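Local coordinates for DUF4875 domain-containing protein (Desulfovibrio piger, PDB 4LG3) that is of unknown function but belongs to the DUF4875 family, folding as a mixed beta sheet with three helices, at residues E19-R24 / K103-S108; A73-I78 / T95-P100; D81-P86 / Q126-Q131. One frame throughout, in Å; residues are numbered along the deposited sequence.

Contact 1: residues E19-R24 / K103-S108; sequences EGIPGR and KGVSGS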
# COMPACT_ATOMS: atom_id res chain seq x y z
N GLU A 19 8.63 18.31 8.28
CA GLU A 19 8.65 19.76 8.29
C GLU A 19 9.96 20.36 7.69
O GLU A 19 10.39 21.44 8.10
CB GLU A 19 8.44 20.23 9.74
CG GLU A 19 7.11 19.80 10.34
CD GLU A 19 6.95 20.03 11.84
OE1 GLU A 19 7.61 19.31 12.61
OE2 GLU A 19 6.15 20.91 12.23
N GLY A 20 10.55 19.68 6.72
CA GLY A 20 11.79 20.11 6.07
C GLY A 20 11.65 21.36 5.23
O GLY A 20 12.62 22.08 5.02
N ILE A 21 10.44 21.58 4.73
CA ILE A 21 10.07 22.73 3.94
C ILE A 21 9.37 23.71 4.90
O ILE A 21 8.26 23.42 5.39
CB ILE A 21 9.24 22.33 2.71
CG1 ILE A 21 10.11 21.42 1.79
CG2 ILE A 21 8.77 23.59 1.98
CD1 ILE A 21 9.46 20.70 0.79
N PRO A 22 10.07 24.82 5.25
CA PRO A 22 9.51 25.80 6.20
C PRO A 22 8.12 26.33 5.79
O PRO A 22 7.91 26.70 4.62
CB PRO A 22 10.55 26.92 6.24
CG PRO A 22 11.43 26.72 5.02
CD PRO A 22 11.40 25.25 4.75
N GLY A 23 7.19 26.28 6.75
CA GLY A 23 5.79 26.67 6.60
C GLY A 23 4.95 25.75 5.73
O GLY A 23 3.91 26.16 5.22
N ARG A 24 5.39 24.51 5.54
CA ARG A 24 4.69 23.58 4.67
C ARG A 24 4.83 22.17 5.23
O ARG A 24 5.76 21.44 4.89
CB ARG A 24 5.24 23.69 3.24
CG ARG A 24 4.40 22.97 2.22
CD ARG A 24 4.55 23.56 0.84
NE ARG A 24 3.59 22.91 -0.05
CZ ARG A 24 2.40 23.41 -0.35
NH1 ARG A 24 2.03 24.60 0.11
NH2 ARG A 24 1.57 22.73 -1.12
N LYS A 103 0.12 23.74 -4.79
CA LYS A 103 1.53 24.14 -4.83
C LYS A 103 2.50 22.97 -4.55
O LYS A 103 3.67 23.18 -4.26
CB LYS A 103 1.78 25.28 -3.83
CG LYS A 103 1.15 26.60 -4.25
CD LYS A 103 1.15 27.62 -3.11
CE LYS A 103 0.24 28.79 -3.43
NZ LYS A 103 0.33 29.88 -2.43
N GLY A 104 2.00 21.75 -4.69
CA GLY A 104 2.76 20.53 -4.52
C GLY A 104 3.46 20.30 -3.19
O GLY A 104 2.98 20.73 -2.15
N VAL A 105 4.61 19.63 -3.24
CA VAL A 105 5.43 19.35 -2.07
C VAL A 105 6.27 20.61 -1.71
O VAL A 105 6.32 20.99 -0.53
CB VAL A 105 6.32 18.10 -2.30
CG1 VAL A 105 7.34 17.94 -1.19
CG2 VAL A 105 5.47 16.84 -2.44
N SER A 106 6.90 21.25 -2.71
CA SER A 106 7.79 22.40 -2.50
C SER A 106 7.10 23.70 -2.06
O SER A 106 7.73 24.51 -1.37
CB SER A 106 8.56 22.70 -3.78
OG SER A 106 7.71 23.20 -4.80
N GLY A 107 5.87 23.93 -2.52
CA GLY A 107 5.18 25.18 -2.24
C GLY A 107 5.27 26.15 -3.42
O GLY A 107 4.68 27.24 -3.39
N SER A 108 6.01 25.74 -4.47
CA SER A 108 6.18 26.50 -5.71
C SER A 108 5.94 25.58 -6.93
O SER A 108 6.23 25.97 -8.07
CB SER A 108 7.54 27.19 -5.78
OG SER A 108 8.59 26.24 -5.82
O HOH W 1 6.00 19.98 1.97
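Two loops at one end of the mixed beta sheet meet here: a type II beta turn, Ile21 to Arg24, in the connection between strands 10-18 and 26-36, and the loop that leads from strand 92-98 to strand 113-118. Pro22 and Gly23 hold the turn's corner positions; proline suits the first, where phi is near -60°, and glycine the second, where phi is +70°. The turn is closed by a bond from Arg24 N to Ile21 O and launches the Arg24 side chain at the other loop. With CG anti to the backbone N (chi1 -168°) and the chain extended as far as NE, the guanidinium reaches the carbonyls of 103-108. Its NH2 donates to a lone pair of Gly104 O at 2.7 Å, close to the guanidinium plane, while NE adds weak bonds to the same oxygen and to Val105 O. An arginine suits this place because its long arm ends in several N-H groups that can serve carbonyls along one edge, and NH1 forms a salt bridge with Asp101. Over one face of the guanidinium lies Gly107 CA, 3.4 Å above the plane and displaced toward the rim. Glycine suits it, since at its positive phi a beta carbon would press on Ser106 O as well as Arg24 CD. Beside the arginine, Ile21 lays CD1 against Val105 CG1 at 4.0 Å, the two side chains crossing at about a right angle. Within 103-108, Ser106 OG accepts from Ser108 N in an ST turn. A water 2.7 Å from Val105 O also lies 3.3 Å from Arg24 O, linking the loops.

Contact 2: residues A73-I78 / T95-P100; sequences AAVVSI and TATYAP. With SO4 (sulfate ion), chain D.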
# COMPACT_ATOMS: atom_id res chain seq x y z
N ALA A 73 -2.49 19.59 7.28
CA ALA A 73 -1.26 19.46 6.52
C ALA A 73 -1.39 20.15 5.16
O ALA A 73 -2.45 20.12 4.55
CB ALA A 73 -0.90 17.99 6.36
N ALA A 74 -0.30 20.75 4.68
CA ALA A 74 -0.28 21.37 3.35
C ALA A 74 -0.11 20.29 2.26
O ALA A 74 -0.56 20.44 1.13
CB ALA A 74 0.87 22.39 3.28
N VAL A 75 0.56 19.19 2.63
CA VAL A 75 0.86 18.06 1.74
C VAL A 75 0.60 16.77 2.49
O VAL A 75 1.01 16.64 3.65
CB VAL A 75 2.35 18.10 1.22
CG1 VAL A 75 2.58 17.06 0.11
CG2 VAL A 75 2.74 19.48 0.76
N VAL A 76 -0.02 15.79 1.81
CA VAL A 76 -0.31 14.49 2.40
C VAL A 76 0.02 13.40 1.40
O VAL A 76 -0.49 13.40 0.29
CB VAL A 76 -1.77 14.37 2.90
CG1 VAL A 76 -2.05 12.99 3.48
CG2 VAL A 76 -2.09 15.45 3.93
N SER A 77 0.86 12.46 1.82
CA SER A 77 1.22 11.27 1.04
C SER A 77 0.60 10.06 1.67
O SER A 77 0.74 9.86 2.87
CB SER A 77 2.73 11.11 0.95
OG SER A 77 3.23 11.91 -0.11
N ILE A 78 -0.14 9.28 0.88
CA ILE A 78 -0.80 8.04 1.34
C ILE A 78 -0.25 6.84 0.55
O ILE A 78 -0.18 6.89 -0.67
CB ILE A 78 -2.36 8.10 1.26
CG1 ILE A 78 -2.95 9.36 1.93
CG2 ILE A 78 -3.01 6.81 1.77
CD1 ILE A 78 -2.85 9.48 3.43
N THR A 95 -1.06 4.51 -4.28
CA THR A 95 -0.43 5.72 -3.73
C THR A 95 -1.11 6.97 -4.25
O THR A 95 -1.64 6.97 -5.36
CB THR A 95 1.10 5.83 -4.08
OG1 THR A 95 1.27 5.98 -5.49
CG2 THR A 95 1.93 4.69 -3.57
N ALA A 96 -1.00 8.07 -3.48
CA ALA A 96 -1.51 9.39 -3.84
C ALA A 96 -0.91 10.46 -2.94
O ALA A 96 -0.82 10.28 -1.72
CB ALA A 96 -3.04 9.43 -3.74
N THR A 97 -0.48 11.57 -3.55
CA THR A 97 0.01 12.74 -2.86
C THR A 97 -0.97 13.90 -3.19
O THR A 97 -1.31 14.13 -4.34
CB THR A 97 1.48 13.01 -3.17
OG1 THR A 97 2.27 11.88 -2.73
CG2 THR A 97 1.99 14.28 -2.49
N TYR A 98 -1.43 14.57 -2.15
CA TYR A 98 -2.40 15.65 -2.17
C TYR A 98 -1.86 16.92 -1.54
O TYR A 98 -1.41 16.90 -0.39
CB TYR A 98 -3.65 15.18 -1.41
CG TYR A 98 -4.81 16.17 -1.34
CD1 TYR A 98 -5.16 16.93 -2.46
CD2 TYR A 98 -5.61 16.25 -0.21
CE1 TYR A 98 -6.27 17.78 -2.43
CE2 TYR A 98 -6.72 17.09 -0.17
CZ TYR A 98 -7.04 17.87 -1.27
OH TYR A 98 -8.13 18.70 -1.26
N ALA A 99 -1.90 18.03 -2.30
CA ALA A 99 -1.51 19.38 -1.90
C ALA A 99 -2.73 20.30 -2.13
O ALA A 99 -2.86 20.85 -3.22
CB ALA A 99 -0.30 19.85 -2.69
N PRO A 100 -3.66 20.39 -1.14
CA PRO A 100 -4.91 21.16 -1.35
C PRO A 100 -4.75 22.57 -1.97
O PRO A 100 -5.61 22.97 -2.74
CB PRO A 100 -5.52 21.28 0.06
CG PRO A 100 -4.95 20.18 0.83
CD PRO A 100 -3.66 19.74 0.19
S SO4 D . -9.58 19.07 -4.88
O1 SO4 D . -10.98 19.01 -4.45
O2 SO4 D . -8.77 19.52 -3.74
O3 SO4 D . -9.15 17.75 -5.37
O4 SO4 D . -9.44 20.05 -5.96
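Strands 75-78 and 95-98 run antiparallel, their axes 4.6 Å apart at an angle of 176°. Val76 with Tyr98 and Ile78 with Ala96 are hydrogen-bonded pairs, each joined by two N-H to O=C bonds; the shortest, Val76 N to Tyr98 O, measures 2.8 Å. Between them Ser77 and Thr97 form a non-hydrogen-bonded pair, where the CA atoms approach to 4.3 Å and the side chains make the polar link. Both hydroxyls lie beside their own backbone N, anti to the carbonyl carbon, so they meet tip to tip, Ser77 OG to Thr97 OG1 at 2.8 Å; Ser77 OG is also bound by Arg26. These strands are the two arms of a beta hairpin within the mixed sheet, with strand 26-36 parallel to 75-81 on its far side. On the Val76, Ile78 and Tyr98 face, helix 53-71 covers the apolar groups, and small Ala96 lies against Trp113 and Leu116. Tyr98 CG is anti to the backbone N (chi1 -178°), and Pro100 CD sits 3.8 Å above its ring centre. Its hydroxyl donates to a sulfate, probably from the crystallisation liquor, with Tyr98 OH to SO4 O2 at 2.7 Å; Trp113 binds the same ion.

Contact 3: residues D81-P86 / Q126-Q131; sequences DSQPGP and QELKIQ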
# COMPACT_ATOMS: atom_id res chain seq x y z
N ASP A 81 -0.80 -0.41 1.55
CA ASP A 81 -0.05 -1.67 1.51
C ASP A 81 -1.00 -2.87 1.41
O ASP A 81 -2.16 -2.77 1.81
CB ASP A 81 0.88 -1.81 2.73
CG ASP A 81 2.01 -0.81 2.76
OD1 ASP A 81 2.71 -0.67 1.72
OD2 ASP A 81 2.25 -0.22 3.83
N SER A 82 -0.51 -3.99 0.87
CA SER A 82 -1.27 -5.24 0.67
C SER A 82 -1.76 -5.83 1.99
O SER A 82 -2.79 -6.51 2.01
CB SER A 82 -0.44 -6.27 -0.07
OG SER A 82 0.77 -6.56 0.62
N GLN A 83 -1.04 -5.57 3.08
CA GLN A 83 -1.34 -6.05 4.41
C GLN A 83 -0.35 -5.48 5.43
O GLN A 83 0.71 -4.99 5.04
CB GLN A 83 -1.27 -7.60 4.42
CG GLN A 83 0.12 -8.19 4.14
CD GLN A 83 0.12 -9.68 4.13
OE1 GLN A 83 -0.65 -10.36 4.81
NE2 GLN A 83 0.97 -10.23 3.34
N PRO A 84 -0.63 -5.56 6.76
CA PRO A 84 0.41 -5.16 7.74
C PRO A 84 1.61 -6.11 7.63
O PRO A 84 1.46 -7.27 7.28
CB PRO A 84 -0.29 -5.32 9.10
CG PRO A 84 -1.73 -5.43 8.79
CD PRO A 84 -1.83 -6.07 7.45
N GLY A 85 2.79 -5.63 7.93
CA GLY A 85 3.97 -6.47 7.87
C GLY A 85 5.27 -5.73 7.66
O GLY A 85 5.26 -4.51 7.49
N PRO A 86 6.41 -6.45 7.65
CA PRO A 86 7.71 -5.78 7.40
C PRO A 86 7.83 -5.32 5.94
O PRO A 86 6.96 -5.60 5.13
CB PRO A 86 8.75 -6.85 7.77
CG PRO A 86 8.03 -8.15 7.55
CD PRO A 86 6.58 -7.91 7.84
N GLN A 126 -4.16 -16.42 -0.79
CA GLN A 126 -2.95 -17.20 -1.06
C GLN A 126 -1.75 -16.30 -1.37
O GLN A 126 -0.66 -16.54 -0.86
CB GLN A 126 -3.18 -18.19 -2.19
CG GLN A 126 -2.19 -19.33 -2.15
CD GLN A 126 -2.18 -20.11 -3.41
OE1 GLN A 126 -1.84 -19.61 -4.48
NE2 GLN A 126 -2.48 -21.39 -3.29
N GLU A 127 -1.97 -15.24 -2.18
CA GLU A 127 -0.94 -14.26 -2.53
C GLU A 127 -0.45 -13.53 -1.27
O GLU A 127 0.75 -13.32 -1.10
CB GLU A 127 -1.46 -13.27 -3.57
CG GLU A 127 -1.44 -13.82 -4.99
CD GLU A 127 -2.22 -13.03 -6.03
OE1 GLU A 127 -3.14 -12.26 -5.65
OE2 GLU A 127 -1.97 -13.24 -7.23
N LEU A 128 -1.37 -13.20 -0.38
CA LEU A 128 -1.10 -12.52 0.89
C LEU A 128 -0.35 -13.41 1.86
O LEU A 128 0.56 -12.93 2.55
CB LEU A 128 -2.42 -12.02 1.51
CG LEU A 128 -3.11 -10.83 0.80
CD1 LEU A 128 -4.51 -10.66 1.32
CD2 LEU A 128 -2.31 -9.56 0.94
N LYS A 129 -0.67 -14.71 1.89
CA LYS A 129 0.00 -15.71 2.71
C LYS A 129 1.44 -15.89 2.21
O LYS A 129 2.35 -15.98 3.03
CB LYS A 129 -0.77 -17.05 2.70
CG LYS A 129 -0.18 -18.17 3.57
CD LYS A 129 -0.57 -18.04 5.05
CE LYS A 129 0.56 -18.41 5.99
NZ LYS A 129 0.36 -17.84 7.35
N ILE A 130 1.65 -15.91 0.87
CA ILE A 130 2.98 -16.09 0.28
C ILE A 130 3.88 -14.91 0.72
O ILE A 130 5.03 -15.14 1.12
CB ILE A 130 2.92 -16.26 -1.28
CG1 ILE A 130 2.28 -17.60 -1.67
CG2 ILE A 130 4.31 -16.15 -1.92
CD1 ILE A 130 1.92 -17.73 -3.17
N GLN A 131 3.32 -13.67 0.68
CA GLN A 131 3.97 -12.40 1.09
C GLN A 131 4.39 -12.43 2.54
O GLN A 131 5.48 -12.01 2.88
CB GLN A 131 3.03 -11.21 0.89
CG GLN A 131 2.86 -10.82 -0.55
CD GLN A 131 2.23 -9.47 -0.64
OE1 GLN A 131 1.41 -9.07 0.20
NE2 GLN A 131 2.59 -8.74 -1.67
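Ser82 OG donates to Gln131 OE1 at 2.6 Å, approaching in the plane of the side-chain carbonyl and on one of its lone pairs. A second bond runs from Gln83 NE2 to the backbone oxygen Leu128 O at 2.8 Å, again on a lone pair and near the plane of the donating amide, with an angle of 155° at the hydrogen. The same NE2 makes a weak bond to Gln131 OE1, so that this oxygen is approached by both Ser82 and Gln83. Serine, short and hydroxylic, suits its place: OG also accepts from Thr91 N across the hairpin. Ser82 OG and Gln83 CG each lie between their own backbone N and carbonyl carbon, the more hindered rotamer, and from there the extended Gln83 chain brings its amide to the helix. The contact joins the loop of the beta hairpin formed by strands 75-81 and 92-98 to helix 125-137, meeting it at Leu128 and Gln131, three residues apart and so on roughly the same side of the helix. The other atom of the Gln131 amide, NE2, bonds to Leu169 O and Thr91 OG1, so both its polar atoms have partners and its rotation is fixed. The Gln83 and Gln131 side chains run alongside each other, pointing opposite ways, their amide planes 26° apart. Leu128 fills in by van der Waals contact, its CD2 3.3 Å from Ser82 O and 4.0 Å from Gln83 CD.

Overall arrangement
Contact 2 lies in the main sheet, contact 1 between loops at one end of it, and contact 3 beyond the other end of the hairpin. Contact 1 and contact 2 are neighbours, their centres 11 Å apart, and touch: Arg24 and the Gly104 carbonyl rest on Val75, where strand 75-81 begins. Contact 3 lies on the opposite side of the chain's centre, about 25 Å from contact 2 and 33 Å from contact 1, centre to centre. In sequence, contact 2 is nested within the loop that contact 1 closes, while contact 3 crosses both. Segment 81-86 follows closely on 73-78, so the hairpin of strands 75-81 and 92-98 runs from the loops of contact 1 to its own turn, joining the sheet to helix 125-137.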